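Local coordinates for TRAP solute Binding Protein (Uncultured marine bacterium, PDB 5I7I) that binds 3-hydroxybenzoate and probably delivers aromatic acids of this kind to a TRAP transporter for uptake by a marine bacterium, at residues 149-154 against 163-168; 206-211 against 276-281; 224-229 against 292-297. All blocks are in the same frame, centred on the assembly; numbering follows the deposited sequence.

Contact 1: 149-154 against 163-168. With 3HB (3-hydroxybenzoic acid), chain C.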
loop_
_atom_site.group_PDB
_atom_site.type_symbol
_atom_site.label_atom_id
_atom_site.label_comp_id
_atom_site.label_asym_id
_atom_site.label_seq_id
_atom_site.Cartn_x
_atom_site.Cartn_y
_atom_site.Cartn_z
ATOM N N ILE A 149 9.560 9.565 -5.141
ATOM C CA ILE A 149 9.875 9.483 -6.564
ATOM C C ILE A 149 11.333 9.087 -6.710
ATOM O O ILE A 149 12.215 9.751 -6.161
ATOM C CB ILE A 149 9.610 10.834 -7.255
ATOM C CG1 ILE A 149 8.143 11.212 -7.151
ATOM C CG2 ILE A 149 10.042 10.805 -8.701
ATOM C CD1 ILE A 149 7.842 12.661 -7.486
ATOM N N HIS A 150 11.588 8.051 -7.497
ATOM C CA HIS A 150 12.929 7.510 -7.654
ATOM C C HIS A 150 13.288 7.445 -9.128
ATOM O O HIS A 150 12.502 6.959 -9.952
ATOM C CB HIS A 150 12.996 6.125 -7.027
ATOM C CG HIS A 150 12.404 6.095 -5.657
ATOM N ND1 HIS A 150 13.090 6.507 -4.538
ATOM C CD2 HIS A 150 11.170 5.751 -5.236
ATOM C CE1 HIS A 150 12.304 6.401 -3.483
ATOM N NE2 HIS A 150 11.131 5.955 -3.884
ATOM N N THR A 151 14.475 7.929 -9.443
ATOM C CA THR A 151 15.030 7.881 -10.781
ATOM C C THR A 151 16.479 7.418 -10.701
ATOM O O THR A 151 17.116 7.472 -9.647
ATOM C CB THR A 151 14.942 9.245 -11.443
ATOM O OG1 THR A 151 15.513 10.196 -10.552
ATOM C CG2 THR A 151 13.493 9.610 -11.680
ATOM N N LYS A 152 17.015 6.979 -11.831
ATOM C CA LYS A 152 18.371 6.454 -11.831
ATOM C C LYS A 152 19.367 7.520 -11.383
ATOM O O LYS A 152 20.206 7.271 -10.504
ATOM C CB LYS A 152 18.713 5.882 -13.215
ATOM C CG LYS A 152 17.930 4.606 -13.549
ATOM C CD LYS A 152 18.377 4.014 -14.865
ATOM C CE LYS A 152 17.665 2.713 -15.133
ATOM N NZ LYS A 152 18.274 2.012 -16.292
ATOM N N GLU A 153 19.290 8.716 -11.970
ATOM C CA GLU A 153 20.259 9.765 -11.664
ATOM C C GLU A 153 19.678 11.174 -11.708
ATOM O O GLU A 153 20.227 12.081 -11.073
ATOM C CB GLU A 153 21.456 9.683 -12.619
ATOM C CG GLU A 153 21.080 9.807 -14.093
ATOM C CD GLU A 153 22.269 9.619 -15.027
ATOM O OE1 GLU A 153 23.406 9.480 -14.525
ATOM O OE2 GLU A 153 22.065 9.606 -16.264
ATOM N N LYS A 154 18.594 11.392 -12.451
ATOM C CA LYS A 154 18.105 12.747 -12.687
ATOM C C LYS A 154 17.312 13.227 -11.478
ATOM O O LYS A 154 16.347 12.583 -11.060
ATOM C CB LYS A 154 17.218 12.768 -13.925
ATOM C CG LYS A 154 16.671 14.136 -14.268
ATOM C CD LYS A 154 15.775 14.054 -15.498
ATOM C CE LYS A 154 15.243 15.410 -15.892
ATOM N NZ LYS A 154 14.200 15.226 -16.946
ATOM N N ASN A 163 8.845 14.897 -17.571
ATOM C CA ASN A 163 8.451 14.778 -18.971
ATOM C C ASN A 163 9.328 13.769 -19.691
ATOM O O ASN A 163 10.563 13.829 -19.638
ATOM C CB ASN A 163 8.547 16.135 -19.662
ATOM C CG ASN A 163 7.506 17.129 -19.158
ATOM O OD1 ASN A 163 6.506 16.750 -18.536
ATOM N ND2 ASN A 163 7.745 18.408 -19.410
ATOM N N GLY A 164 8.678 12.837 -20.378
ATOM C CA GLY A 164 9.366 11.829 -21.150
ATOM C C GLY A 164 9.874 10.654 -20.343
ATOM O O GLY A 164 10.342 9.679 -20.933
ATOM N N MET A 165 9.813 10.717 -19.012
ATOM C CA MET A 165 10.346 9.670 -18.151
ATOM C C MET A 165 9.306 8.575 -17.977
ATOM O O MET A 165 8.151 8.854 -17.646
ATOM C CB MET A 165 10.699 10.248 -16.783
ATOM C CG MET A 165 11.756 11.334 -16.832
ATOM S SD MET A 165 13.438 10.704 -17.020
ATOM C CE MET A 165 13.773 10.115 -15.367
ATOM N N LYS A 166 9.717 7.332 -18.200
ATOM C CA LYS A 166 8.829 6.193 -18.013
ATOM C C LYS A 166 8.889 5.813 -16.543
ATOM O O LYS A 166 9.921 5.336 -16.065
ATOM C CB LYS A 166 9.238 5.035 -18.913
ATOM C CG LYS A 166 9.020 5.372 -20.388
ATOM C CD LYS A 166 9.501 4.304 -21.331
ATOM C CE LYS A 166 10.972 4.117 -21.192
ATOM N NZ LYS A 166 11.525 3.275 -22.271
ATOM N N MET A 167 7.788 6.022 -15.834
ATOM C CA MET A 167 7.762 5.936 -14.379
ATOM C C MET A 167 6.765 4.879 -13.945
ATOM O O MET A 167 5.586 4.950 -14.298
ATOM C CB MET A 167 7.408 7.294 -13.774
ATOM C CG MET A 167 8.460 8.347 -14.076
ATOM S SD MET A 167 10.073 8.000 -13.294
ATOM C CE MET A 167 9.719 8.333 -11.577
ATOM N N ARG A 168 7.240 3.907 -13.182
ATOM C CA ARG A 168 6.371 2.857 -12.662
ATOM C C ARG A 168 5.507 3.364 -11.508
ATOM O O ARG A 168 5.981 4.080 -10.618
ATOM C CB ARG A 168 7.199 1.670 -12.172
ATOM C CG ARG A 168 6.410 0.582 -11.462
ATOM C CD ARG A 168 6.289 0.773 -9.957
ATOM N NE ARG A 168 5.535 -0.333 -9.382
ATOM C CZ ARG A 168 5.163 -0.430 -8.107
ATOM N NH1 ARG A 168 5.462 0.513 -7.234
ATOM N NH2 ARG A 168 4.491 -1.500 -7.703
HETATM C "C1'" 3HB C . 4.157 -1.179 -4.302
HETATM O "O1'" 3HB C . 4.438 0.007 -4.613
HETATM O "O2'" 3HB C . 3.663 -1.957 -5.159
HETATM C C1 3HB C . 4.471 -1.709 -2.910
HETATM C C2 3HB C . 4.869 -0.817 -1.916
HETATM C C3 3HB C . 5.166 -1.275 -0.657
HETATM C C4 3HB C . 5.100 -2.614 -0.376
HETATM C C5 3HB C . 4.699 -3.509 -1.364
HETATM C C6 3HB C . 4.388 -3.063 -2.633
HETATM O O3 3HB C . 5.554 -0.376 0.310
#

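Contact 2: 206-211 against 276-281. With 3HB (3-hydroxybenzoic acid), chain C.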
loop_
_atom_site.group_PDB
_atom_site.type_symbol
_atom_site.label_atom_id
_atom_site.label_comp_id
_atom_site.label_asym_id
_atom_site.label_seq_id
_atom_site.Cartn_x
_atom_site.Cartn_y
_atom_site.Cartn_z
ATOM N N VAL A 206 7.619 5.175 -8.450
ATOM C CA VAL A 206 7.215 5.579 -7.111
ATOM C C VAL A 206 7.079 4.347 -6.229
ATOM O O VAL A 206 6.541 3.314 -6.654
ATOM C CB VAL A 206 5.951 6.458 -7.072
ATOM C CG1 VAL A 206 6.228 7.797 -7.671
ATOM C CG2 VAL A 206 4.791 5.778 -7.727
ATOM N N VAL A 207 7.639 4.453 -5.026
ATOM C CA VAL A 207 7.475 3.524 -3.911
ATOM C C VAL A 207 7.858 4.285 -2.655
ATOM O O VAL A 207 8.645 5.238 -2.722
ATOM C CB VAL A 207 8.396 2.288 -3.983
ATOM C CG1 VAL A 207 7.803 1.188 -4.840
ATOM C CG2 VAL A 207 9.789 2.639 -4.481
ATOM N N PRO A 208 7.387 3.871 -1.492
ATOM C CA PRO A 208 7.987 4.351 -0.250
ATOM C C PRO A 208 9.381 3.760 -0.102
ATOM O O PRO A 208 9.781 2.852 -0.824
ATOM C CB PRO A 208 7.036 3.823 0.825
ATOM C CG PRO A 208 6.551 2.524 0.233
ATOM C CD PRO A 208 6.451 2.750 -1.255
ATOM N N TRP A 209 10.142 4.282 0.853
ATOM C CA TRP A 209 11.482 3.742 1.075
ATOM C C TRP A 209 11.437 2.273 1.477
ATOM O O TRP A 209 12.333 1.510 1.116
ATOM C CB TRP A 209 12.189 4.515 2.175
ATOM C CG TRP A 209 12.494 5.949 1.955
ATOM C CD1 TRP A 209 11.972 7.008 2.649
ATOM C CD2 TRP A 209 13.450 6.505 1.045
ATOM N NE1 TRP A 209 12.532 8.177 2.222
ATOM C CE2 TRP A 209 13.447 7.900 1.243
ATOM C CE3 TRP A 209 14.323 5.961 0.102
ATOM C CZ2 TRP A 209 14.274 8.750 0.527
ATOM C CZ3 TRP A 209 15.145 6.804 -0.596
ATOM C CH2 TRP A 209 15.118 8.191 -0.381
ATOM N N GLU A 210 10.434 1.870 2.275
ATOM C CA GLU A 210 10.547 0.636 3.060
ATOM C C GLU A 210 10.669 -0.598 2.193
ATOM O O GLU A 210 11.293 -1.578 2.612
ATOM C CB GLU A 210 9.342 0.490 4.000
ATOM C CG GLU A 210 7.998 0.250 3.301
ATOM C CD GLU A 210 7.630 -1.214 3.125
ATOM O OE1 GLU A 210 6.616 -1.487 2.435
ATOM O OE2 GLU A 210 8.329 -2.102 3.672
ATOM N N ILE A 211 10.064 -0.585 1.000
ATOM C CA ILE A 211 10.056 -1.757 0.120
ATOM C C ILE A 211 11.335 -1.857 -0.693
ATOM O O ILE A 211 11.616 -2.913 -1.265
ATOM C CB ILE A 211 8.783 -1.747 -0.773
ATOM C CG1 ILE A 211 8.566 -3.090 -1.478
ATOM C CG2 ILE A 211 8.832 -0.611 -1.771
ATOM C CD1 ILE A 211 8.380 -4.270 -0.543
ATOM N N GLY A 276 7.698 3.598 10.723
ATOM C CA GLY A 276 9.031 3.268 11.194
ATOM C C GLY A 276 9.885 2.597 10.140
ATOM O O GLY A 276 11.117 2.758 10.126
ATOM N N PHE A 277 9.272 1.782 9.275
ATOM C CA PHE A 277 10.063 1.051 8.296
ATOM C C PHE A 277 10.769 1.986 7.321
ATOM O O PHE A 277 11.790 1.601 6.726
ATOM C CB PHE A 277 9.196 0.106 7.468
ATOM C CG PHE A 277 8.535 -1.033 8.225
ATOM C CD1 PHE A 277 9.072 -1.611 9.365
ATOM C CD2 PHE A 277 7.358 -1.552 7.724
ATOM C CE1 PHE A 277 8.424 -2.669 9.984
ATOM C CE2 PHE A 277 6.717 -2.587 8.339
ATOM C CZ PHE A 277 7.249 -3.158 9.471
ATOM N N GLU A 278 10.251 3.199 7.123
ATOM C CA GLU A 278 10.928 4.136 6.229
ATOM C C GLU A 278 12.327 4.481 6.717
ATOM O O GLU A 278 13.201 4.782 5.897
ATOM C CB GLU A 278 10.141 5.444 6.084
ATOM C CG GLU A 278 8.800 5.335 5.435
ATOM C CD GLU A 278 8.896 4.857 4.007
ATOM O OE1 GLU A 278 9.194 5.684 3.112
ATOM O OE2 GLU A 278 8.708 3.645 3.775
ATOM N N VAL A 279 12.544 4.516 8.033
ATOM C CA VAL A 279 13.758 5.100 8.602
ATOM C C VAL A 279 14.996 4.295 8.217
ATOM O O VAL A 279 15.932 4.869 7.640
ATOM C CB VAL A 279 13.616 5.288 10.120
ATOM C CG1 VAL A 279 14.911 5.833 10.711
ATOM C CG2 VAL A 279 12.450 6.211 10.420
ATOM N N PRO A 280 15.061 2.987 8.473
ATOM C CA PRO A 280 16.289 2.268 8.114
ATOM C C PRO A 280 16.455 2.170 6.618
ATOM O O PRO A 280 17.585 2.140 6.132
ATOM C CB PRO A 280 16.112 0.890 8.770
ATOM C CG PRO A 280 14.633 0.765 9.022
ATOM C CD PRO A 280 14.149 2.149 9.267
ATOM N N ALA A 281 15.347 2.126 5.878
ATOM C CA ALA A 281 15.422 1.988 4.428
ATOM C C ALA A 281 15.947 3.262 3.792
ATOM O O ALA A 281 16.762 3.208 2.866
ATOM C CB ALA A 281 14.044 1.633 3.869
HETATM C "C1'" 3HB C . 4.157 -1.179 -4.302
HETATM O "O1'" 3HB C . 4.438 0.007 -4.613
HETATM O "O2'" 3HB C . 3.663 -1.957 -5.159
HETATM C C1 3HB C . 4.471 -1.709 -2.910
HETATM C C2 3HB C . 4.869 -0.817 -1.916
HETATM C C3 3HB C . 5.166 -1.275 -0.657
HETATM C C4 3HB C . 5.100 -2.614 -0.376
HETATM C C5 3HB C . 4.699 -3.509 -1.364
HETATM C C6 3HB C . 4.388 -3.063 -2.633
HETATM O O3 3HB C . 5.554 -0.376 0.310
HETATM O O HOH W 1 15.523 2.571 0.497
#

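Contact 3: 224-229 against 292-297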
loop_
_atom_site.group_PDB
_atom_site.type_symbol
_atom_site.label_atom_id
_atom_site.label_comp_id
_atom_site.label_asym_id
_atom_site.label_seq_id
_atom_site.Cartn_x
_atom_site.Cartn_y
_atom_site.Cartn_z
ATOM N N HIS A 224 16.239 10.651 -5.485
ATOM C CA HIS A 224 15.007 10.442 -4.749
ATOM C C HIS A 224 14.404 11.787 -4.394
ATOM O O HIS A 224 15.107 12.684 -3.924
ATOM C CB HIS A 224 15.290 9.639 -3.479
ATOM C CG HIS A 224 16.167 8.455 -3.714
ATOM N ND1 HIS A 224 15.703 7.295 -4.281
ATOM C CD2 HIS A 224 17.485 8.259 -3.493
ATOM C CE1 HIS A 224 16.693 6.431 -4.403
ATOM N NE2 HIS A 224 17.790 6.991 -3.934
ATOM N N THR A 225 13.103 11.919 -4.641
ATOM C CA THR A 225 12.374 13.141 -4.341
ATOM C C THR A 225 11.175 12.831 -3.468
ATOM O O THR A 225 10.432 11.879 -3.721
ATOM C CB THR A 225 11.963 13.878 -5.620
ATOM O OG1 THR A 225 13.110 14.551 -6.125
ATOM C CG2 THR A 225 10.871 14.916 -5.374
ATOM N N THR A 226 10.998 13.635 -2.445
ATOM C CA THR A 226 9.832 13.595 -1.594
ATOM C C THR A 226 9.169 14.967 -1.627
ATOM O O THR A 226 9.572 15.851 -2.382
ATOM C CB THR A 226 10.202 13.130 -0.185
ATOM O OG1 THR A 226 8.993 12.835 0.514
ATOM C CG2 THR A 226 10.984 14.202 0.576
ATOM N N VAL A 227 8.147 15.147 -0.805
ATOM C CA VAL A 227 7.495 16.445 -0.709
ATOM C C VAL A 227 7.519 16.910 0.733
ATOM O O VAL A 227 7.410 16.108 1.669
ATOM C CB VAL A 227 6.062 16.477 -1.276
ATOM C CG1 VAL A 227 6.058 16.110 -2.749
ATOM C CG2 VAL A 227 5.170 15.546 -0.501
ATOM N N SER A 228 7.705 18.206 0.896
ATOM C CA SER A 228 7.633 18.831 2.202
ATOM C C SER A 228 6.174 19.042 2.587
ATOM O O SER A 228 5.259 18.865 1.782
ATOM C CB SER A 228 8.366 20.165 2.192
ATOM O OG SER A 228 7.714 21.103 1.351
ATOM N N GLY A 229 5.959 19.424 3.838
ATOM C CA GLY A 229 4.618 19.653 4.315
ATOM C C GLY A 229 3.991 18.410 4.899
ATOM O O GLY A 229 4.628 17.386 5.123
ATOM N N ILE A 292 18.400 13.049 -1.756
ATOM C CA ILE A 292 17.005 13.186 -1.378
ATOM C C ILE A 292 16.656 14.659 -1.433
ATOM O O ILE A 292 17.280 15.484 -0.743
ATOM C CB ILE A 292 16.690 12.544 -0.008
ATOM C CG1 ILE A 292 15.229 12.795 0.388
ATOM C CG2 ILE A 292 17.587 13.058 1.086
ATOM C CD1 ILE A 292 14.241 12.224 -0.556
ATOM N N HIS A 293 15.700 14.989 -2.284
ATOM C CA HIS A 293 15.270 16.349 -2.542
ATOM C C HIS A 293 13.809 16.453 -2.128
ATOM O O HIS A 293 13.008 15.573 -2.442
ATOM C CB HIS A 293 15.407 16.650 -4.034
ATOM C CG HIS A 293 15.047 18.053 -4.415
ATOM N ND1 HIS A 293 15.702 19.153 -3.914
ATOM C CD2 HIS A 293 14.105 18.530 -5.267
ATOM C CE1 HIS A 293 15.173 20.251 -4.432
ATOM N NE2 HIS A 293 14.199 19.901 -5.254
ATOM N N SER A 294 13.449 17.537 -1.464
ATOM C CA SER A 294 12.106 17.704 -0.923
ATOM C C SER A 294 11.441 18.907 -1.586
ATOM O O SER A 294 11.886 20.047 -1.414
ATOM C CB SER A 294 12.176 17.876 0.591
ATOM O OG SER A 294 10.865 17.917 1.124
ATOM N N LEU A 295 10.386 18.661 -2.357
ATOM C CA LEU A 295 9.703 19.734 -3.060
ATOM C C LEU A 295 8.969 20.653 -2.098
ATOM O O LEU A 295 8.338 20.213 -1.128
ATOM C CB LEU A 295 8.688 19.158 -4.039
ATOM C CG LEU A 295 9.246 18.176 -5.064
ATOM C CD1 LEU A 295 8.136 17.776 -6.021
ATOM C CD2 LEU A 295 10.399 18.779 -5.826
ATOM N N SER A 296 9.057 21.946 -2.374
ATOM C CA SER A 296 8.334 22.957 -1.625
ATOM C C SER A 296 7.955 24.073 -2.590
ATOM O O SER A 296 8.210 23.995 -3.798
ATOM C CB SER A 296 9.199 23.500 -0.479
ATOM O OG SER A 296 10.245 24.312 -0.982
ATOM N N GLY A 297 7.324 25.109 -2.047
ATOM C CA GLY A 297 7.093 26.327 -2.810
ATOM C C GLY A 297 6.379 26.093 -4.127
ATOM O O GLY A 297 5.418 25.327 -4.220
#

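Contact 1: 149-154 against 163-168
Thr151 OG1 and the carbonyl O of Lys154, 2.6 Å apart, make a short hydrogen bond that closes the turn leaving strand 148-151. With OG1 set between the backbone N and the carbonyl carbon (chi1 52°), Thr151 sends its methyl CG2 to two methionines of the partner segment. Met165 and Met167 both bend at chi2 and chi3, and their terminal methyls converge on that threonine. In one of its two conformers Met165 CE comes to 3.7 Å from Thr151 CG2, the two side chains crossing at about a right angle, so this touch is tentative. Met167 CE reaches farther along the strand, 3.8 Å from Ile149 CG2 and 3.5 Å from His150 O. The Lys154 chain, extended throughout, lies loosely along Met165 SD, and its NZ is held by Asp161 O.

No hydrogen bond joins the segments directly, and the methionines meet strand 148-151 by van der Waals contact alone. The two strands are not neighbours in the six-stranded mixed sheet: strand 204-207 runs between them, and the axes of 149-151 and 166-168 approach to 8.6 Å.

Arg168, at the far end of its segment, turns to the ligand. NH1 donates to 3HB O1' at 2.9 Å and NH2 to O2' at 2.7 Å, both bonds nearly straight, although the carboxylate is twisted by about 30° from the guanidinium plane. Val206 O and Met188 O accept further bonds from NH1 and NH2 and limit rotation of the group. A paired grip of this kind is consistent with selection for a carboxylate, as in other TRAP solute-binding proteins.

Contact 2: 206-211 against 276-281
The carboxylate of Glu278, on helix 264-287, holds two consecutive backbone amides just past strand 204-207. Trp209 N donates to Glu278 OE1 at 2.8 Å, meeting the syn side of that oxygen, whereas Glu210 N approaches Glu278 OE2 at 2.9 Å from above the carboxylate plane and along a more bent path. Bending at chi2 (-63°) folds the glutamate back towards the turn. Packing here is close: Pro208 CB and Glu210 CB both touch OE2, Trp209 CD1 lies beside OE1, and one turn later Ala281 CB sits 3.2 Å from Trp209 O. The methylene groups of Glu210 and Phe277 also meet, CB to CB at 3.5 Å.

Beyond Ala281 the fit is looser. A water donates to Ala281 O at 2.7 Å and reaches Trp209 O only through a weak bond, so the two backbones are bridged there rather than joined directly. At the other end Glu210 OE2 approaches the Phe277 ring obliquely, while the ring also packs on Asn38 and Lys42 and meets Trp274 edge-to-face.

Glu210 turns its own carboxylate into the pocket, where the phenol O3 of 3HB donates to Glu210 OE1 at 2.6 Å. Pro208 CG touches the same hydroxyl, and Ile211 lies against the ligand ring. Asn38 ND2 donates to Glu210 OE2, steadying the group. Glu278 OE1 also forms a salt bridge with Lys148. Glu278 OE2 and Glu210 OE1, like charges, lie 5.7 Å apart, and the lysine would probably offset their repulsion. The Glu210 carboxylate is suited to accept the ring hydroxyl, consistent with binding of this hydroxylated aromatic acid.

Contact 3: 224-229 against 292-297
Leu295 packs along the face of the sheet that carries Thr225 and Val227, and each part of its side chain finds a partner. CB lies 3.8 Å from Thr226 O. The next carbon, CG, placed anti to the carbonyl carbon (chi1 -56°), also lies by Thr226 O, at 3.6 Å, and meets Thr225 CG2 at 3.7 Å, the leucine crossing that threonine at about a right angle. At the tip both methyls lie by Thr225 CG2, and CD1 also reaches Val227 CG1 at 4.2 Å. Helix 297-320 lies against this side, Met303 touching Leu295.

Four consecutive parallel bridges, from His224 with Ile292 to Val227 with Leu295, pair the strands at the border of the six-stranded mixed sheet, where 291-295 is the outermost strand. The chain arrives there only after a long excursion that includes a strand of the other, five-stranded sheet and helix 264-287; it crosses between the two domains more than once, as in solute-binding proteins of this kind. Backbone bonds alternate between the strands: His293 N donates to His224 O, Thr226 N to His293 O at 2.8 Å, and Leu295 N to Thr226 O at 2.9 Å.

Ser228 continues the pairing past the strand end. Its backbone N and its OG both donate to Leu295 O, OG at 2.7 Å, with the hydroxyl tilted 20° from the carbonyl plane. With an alanine in place of Ser228, the Leu295 carbonyl would probably lose its hydroxyl donor and be held by the backbone N alone from this segment.

Thr225 OG1 lies near the plane of the His293 ring at its edge, but donates to Ile156 O. On the reverse face Ile292 CD1 curls over His224 O at 3.5 Å and stands near Thr226 CG2.

All three contacts reach the same six-stranded sheet. Contacts 1 and 2 both touch 3HB, from its two ends: the former supplies the arginine for the carboxylate, the latter the glutamate for the hydroxyl, although their centres are 18 Å apart. His150 ties them together, its NE2 lying 2.8 Å from Val207 O, a probable hydrogen bond. Its ND1 lies 2.7 Å from His224 ND1, which connects contact 1 to contact 3, 15 Å away between centres. Contact 3 meets contact 2 through the Trp209 ring, whose CZ2 is 3.6 Å from Ile292 CD1. The His224 side chain remains about 13 Å from the ligand, so contact 3 takes no direct part in binding it.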